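Local coordinates for protein transketolase (Campylobacter jejuni, PDB 3L84) that belongs to the transketolase family and forms a homodimer, each chain combining thiamine diphosphate-binding, pyrimidine-binding and C-terminal domains, at residues 462-474 / 555-567. Numbering follows the deposited sequence.
Sequences FRAMPNFLTFRPA and NVVSMPCFELFEK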
# COMPACT_ATOMS: atom_id res chain seq x y z
N PHE A 462 0.79 -4.71 11.52
CA PHE A 462 2.14 -5.18 11.69
C PHE A 462 2.24 -6.34 12.68
O PHE A 462 3.04 -7.26 12.46
CB PHE A 462 3.11 -4.01 11.99
CG PHE A 462 3.58 -3.37 10.76
CD1 PHE A 462 2.79 -2.51 10.06
CD2 PHE A 462 4.85 -3.69 10.29
CE1 PHE A 462 3.26 -1.99 8.80
CE2 PHE A 462 5.31 -3.16 9.12
CZ PHE A 462 4.51 -2.37 8.36
N ARG A 463 1.43 -6.35 13.72
CA ARG A 463 1.42 -7.48 14.63
C ARG A 463 0.87 -8.71 13.95
O ARG A 463 1.41 -9.81 14.19
CB ARG A 463 0.63 -7.16 15.88
CG ARG A 463 1.33 -6.14 16.75
CD ARG A 463 0.45 -5.73 17.89
NE ARG A 463 1.15 -4.86 18.83
CZ ARG A 463 0.54 -4.14 19.74
NH1 ARG A 463 -0.78 -4.06 19.77
NH2 ARG A 463 1.28 -3.39 20.58
N ALA A 464 -0.11 -8.59 13.07
CA ALA A 464 -0.69 -9.75 12.41
C ALA A 464 0.22 -10.32 11.33
O ALA A 464 0.13 -11.51 11.01
CB ALA A 464 -2.03 -9.40 11.78
N MSE A 465 1.06 -9.51 10.69
CA MSE A 465 1.99 -9.98 9.68
C MSE A 465 3.02 -10.93 10.29
O MSE A 465 3.76 -10.56 11.21
CB MSE A 465 2.69 -8.78 9.04
CG MSE A 465 3.70 -9.21 7.96
SE MSE A 465 4.45 -7.74 6.93
CE MSE A 465 4.50 -6.30 8.26
N PRO A 466 3.11 -12.15 9.76
CA PRO A 466 4.14 -13.05 10.26
C PRO A 466 5.56 -12.55 10.06
O PRO A 466 5.82 -11.73 9.17
CB PRO A 466 3.89 -14.34 9.45
CG PRO A 466 2.44 -14.27 9.10
CD PRO A 466 2.21 -12.83 8.81
N ASN A 467 6.49 -13.13 10.83
CA ASN A 467 7.92 -12.88 10.65
C ASN A 467 8.31 -11.40 10.75
O ASN A 467 9.16 -10.94 10.02
CB ASN A 467 8.47 -13.44 9.31
CG ASN A 467 8.44 -14.92 9.21
OD1 ASN A 467 8.27 -15.63 10.22
ND2 ASN A 467 8.68 -15.42 8.01
N PHE A 468 7.68 -10.70 11.67
CA PHE A 468 7.99 -9.31 11.99
C PHE A 468 7.95 -9.16 13.47
O PHE A 468 7.05 -9.74 14.17
CB PHE A 468 6.95 -8.33 11.43
CG PHE A 468 7.50 -7.33 10.46
CD1 PHE A 468 7.48 -7.62 9.15
CD2 PHE A 468 8.14 -6.18 10.89
CE1 PHE A 468 7.97 -6.80 8.26
CE2 PHE A 468 8.64 -5.29 9.92
CZ PHE A 468 8.58 -5.62 8.63
N LEU A 469 8.86 -8.39 14.00
CA LEU A 469 8.75 -7.88 15.37
C LEU A 469 8.27 -6.44 15.31
O LEU A 469 8.81 -5.67 14.53
CB LEU A 469 10.08 -7.96 16.08
CG LEU A 469 10.66 -9.36 16.23
CD1 LEU A 469 12.01 -9.30 16.94
CD2 LEU A 469 9.69 -10.30 16.98
N THR A 470 7.30 -6.06 16.12
CA THR A 470 6.79 -4.71 16.09
C THR A 470 7.08 -4.11 17.47
O THR A 470 6.36 -4.38 18.44
CB THR A 470 5.30 -4.65 15.78
OG1 THR A 470 5.08 -5.39 14.55
CG2 THR A 470 4.78 -3.22 15.58
N PHE A 471 8.12 -3.29 17.57
CA PHE A 471 8.51 -2.68 18.84
C PHE A 471 7.86 -1.33 19.00
O PHE A 471 7.91 -0.50 18.09
CB PHE A 471 10.01 -2.50 18.92
CG PHE A 471 10.77 -3.78 18.99
CD1 PHE A 471 10.82 -4.50 20.16
CD2 PHE A 471 11.42 -4.27 17.87
CE1 PHE A 471 11.57 -5.67 20.24
CE2 PHE A 471 12.16 -5.44 17.97
CZ PHE A 471 12.21 -6.11 19.15
N ARG A 472 7.25 -1.07 20.15
CA ARG A 472 6.65 0.24 20.46
C ARG A 472 7.19 0.68 21.83
O ARG A 472 6.53 0.53 22.86
CB ARG A 472 5.14 0.18 20.40
CG ARG A 472 4.46 1.48 20.57
CD ARG A 472 2.96 1.44 20.21
NE ARG A 472 2.33 2.77 20.32
CZ ARG A 472 1.50 3.18 21.27
NH1 ARG A 472 1.05 2.38 22.21
NH2 ARG A 472 1.08 4.42 21.21
N PRO A 473 8.42 1.22 21.85
CA PRO A 473 9.09 1.47 23.13
C PRO A 473 8.45 2.62 23.88
O PRO A 473 8.00 3.60 23.28
CB PRO A 473 10.52 1.81 22.72
CG PRO A 473 10.40 2.30 21.33
CD PRO A 473 9.32 1.46 20.70
N ALA A 474 8.40 2.50 25.20
CA ALA A 474 7.86 3.54 26.05
C ALA A 474 8.89 4.58 26.43
O ALA A 474 8.50 5.69 26.86
CB ALA A 474 7.26 2.94 27.29
N ASN A 555 -0.89 -4.66 39.25
CA ASN A 555 0.30 -4.83 38.42
C ASN A 555 0.27 -3.83 37.27
O ASN A 555 -0.79 -3.47 36.80
CB ASN A 555 0.37 -6.25 37.82
CG ASN A 555 0.83 -7.31 38.82
OD1 ASN A 555 1.09 -7.04 40.01
ND2 ASN A 555 0.98 -8.54 38.31
N VAL A 556 1.45 -3.42 36.80
CA VAL A 556 1.57 -2.65 35.57
C VAL A 556 2.61 -3.36 34.71
O VAL A 556 3.73 -3.62 35.15
CB VAL A 556 1.99 -1.20 35.80
CG1 VAL A 556 2.13 -0.47 34.47
CG2 VAL A 556 0.98 -0.46 36.71
N VAL A 557 2.19 -3.66 33.50
CA VAL A 557 2.99 -4.33 32.50
C VAL A 557 3.25 -3.41 31.33
O VAL A 557 2.32 -2.82 30.78
CB VAL A 557 2.22 -5.58 31.99
CG1 VAL A 557 2.92 -6.20 30.74
CG2 VAL A 557 2.06 -6.64 33.09
N SER A 558 4.53 -3.30 30.98
CA SER A 558 4.93 -2.67 29.73
C SER A 558 5.13 -3.74 28.67
O SER A 558 5.81 -4.75 28.93
CB SER A 558 6.20 -1.84 29.91
OG SER A 558 6.55 -1.23 28.66
N MSE A 559 4.51 -3.56 27.51
CA MSE A 559 4.58 -4.52 26.42
C MSE A 559 5.15 -3.85 25.17
O MSE A 559 4.43 -3.55 24.21
CB MSE A 559 3.20 -5.10 26.14
CG MSE A 559 3.21 -6.28 25.14
SE MSE A 559 1.49 -6.84 24.52
CE MSE A 559 1.08 -5.21 23.57
N PRO A 560 6.47 -3.69 25.13
CA PRO A 560 7.09 -3.13 23.94
C PRO A 560 6.97 -4.01 22.72
O PRO A 560 7.12 -3.49 21.62
CB PRO A 560 8.54 -2.91 24.39
CG PRO A 560 8.74 -3.87 25.51
CD PRO A 560 7.43 -3.85 26.24
N CYS A 561 6.78 -5.32 22.86
CA CYS A 561 6.66 -6.18 21.68
C CYS A 561 5.68 -7.33 21.91
O CYS A 561 5.99 -8.32 22.56
CB CYS A 561 8.04 -6.67 21.24
SG CYS A 561 7.95 -7.63 19.71
N PHE A 562 4.51 -7.21 21.32
CA PHE A 562 3.44 -8.25 21.39
C PHE A 562 3.94 -9.61 20.89
O PHE A 562 3.70 -10.64 21.55
CB PHE A 562 2.24 -7.74 20.57
CG PHE A 562 1.00 -8.59 20.59
CD1 PHE A 562 -0.07 -8.26 21.39
CD2 PHE A 562 0.87 -9.66 19.76
CE1 PHE A 562 -1.24 -9.02 21.37
CE2 PHE A 562 -0.32 -10.43 19.76
CZ PHE A 562 -1.33 -10.10 20.58
N GLU A 563 4.64 -9.62 19.77
CA GLU A 563 5.08 -10.89 19.17
C GLU A 563 6.03 -11.65 20.08
O GLU A 563 5.96 -12.87 20.18
CB GLU A 563 5.74 -10.65 17.82
CG GLU A 563 4.80 -10.03 16.82
CD GLU A 563 4.86 -8.50 16.69
OE1 GLU A 563 5.30 -7.80 17.64
OE2 GLU A 563 4.56 -8.01 15.58
N LEU A 564 6.93 -10.94 20.76
CA LEU A 564 7.81 -11.61 21.70
C LEU A 564 7.05 -12.10 22.90
O LEU A 564 7.36 -13.18 23.42
CB LEU A 564 8.97 -10.71 22.16
CG LEU A 564 10.02 -10.40 21.13
CD1 LEU A 564 11.03 -9.39 21.70
CD2 LEU A 564 10.69 -11.65 20.63
N PHE A 565 6.06 -11.36 23.36
CA PHE A 565 5.26 -11.80 24.50
C PHE A 565 4.54 -13.11 24.20
O PHE A 565 4.41 -14.00 25.07
CB PHE A 565 4.30 -10.69 24.98
CG PHE A 565 3.64 -10.96 26.28
CD1 PHE A 565 4.31 -11.58 27.34
CD2 PHE A 565 2.35 -10.50 26.49
CE1 PHE A 565 3.68 -11.79 28.54
CE2 PHE A 565 1.73 -10.69 27.71
CZ PHE A 565 2.38 -11.34 28.74
N GLU A 566 4.05 -13.25 22.97
CA GLU A 566 3.37 -14.46 22.52
C GLU A 566 4.27 -15.70 22.63
O GLU A 566 3.74 -16.82 22.68
CB GLU A 566 2.89 -14.33 21.07
CG GLU A 566 1.81 -13.33 20.84
CD GLU A 566 1.35 -13.29 19.40
OE1 GLU A 566 2.03 -12.66 18.54
OE2 GLU A 566 0.31 -13.90 19.09
N LYS A 567 5.59 -15.53 22.61
CA LYS A 567 6.54 -16.66 22.67
C LYS A 567 6.88 -17.08 24.09
O LYS A 567 7.57 -18.08 24.28
CB LYS A 567 7.85 -16.32 21.97
CG LYS A 567 7.72 -15.96 20.54
CD LYS A 567 9.06 -15.69 19.84
CE LYS A 567 9.91 -16.97 19.67
NZ LYS A 567 9.21 -18.14 19.00
O HOH W 1 4.07 -5.53 19.00
O HOH W 2 4.10 -3.47 21.41
O HOH W 3 0.78 -11.39 16.47
O HOH W 4 6.14 -0.42 25.96
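Cys561 lies against the ring of Phe471, its SG over one face and 4.5 Å from the centroid, a sulfur-aromatic contact. CB of Cys561 packs closer, 3.7 Å from Phe471 CD1, while Leu564 adds a methyl to each of two neighbours: CD1 approaches Phe471 CE1, and CD2 meets Leu469 CD2 at 4.0 Å. Cys561 is also the N-cap of helix 562-566, its SG accepting a weak bond from Leu564 N; with SG anti to the backbone N (chi1 -176°), it serves both ring and helix N-terminus. This small core joins two domains: 469-471 is an outermost strand of the parallel sheet in the pyrimidine-binding domain, and 562-566 is the short helix following strand 554-558 of the C-terminal domain. Beside the core, Arg472 N donates to Pro560 O at 2.8 Å. Glu563, its chain bent at chi2 (95°), brings its carboxylate to Thr470. Glu563 OE2 accepts from Thr470 OG1 through its syn lone pair at 2.9 Å, and Thr470 N donates to Glu563 OE1 at 3.1 Å from above the carboxylate plane. A water donates to Glu563 OE1 and to Thr470 O and accepts from Phe562 N and Arg463 NE, tying strand, helix start and guanidinium together. Extended from CG to NE, Arg463 crosses Phe562, whose CB-CG-CD1 side lies over one guanidinium face, offset toward its rim, with the planes 25° apart; CE of selenomethionine Met559 sits 3.5 Å from Arg463 NH2. Salt bridges to Glu585 and Glu591 hold the arginine's far end, and a second water links NH2 to Met559 O.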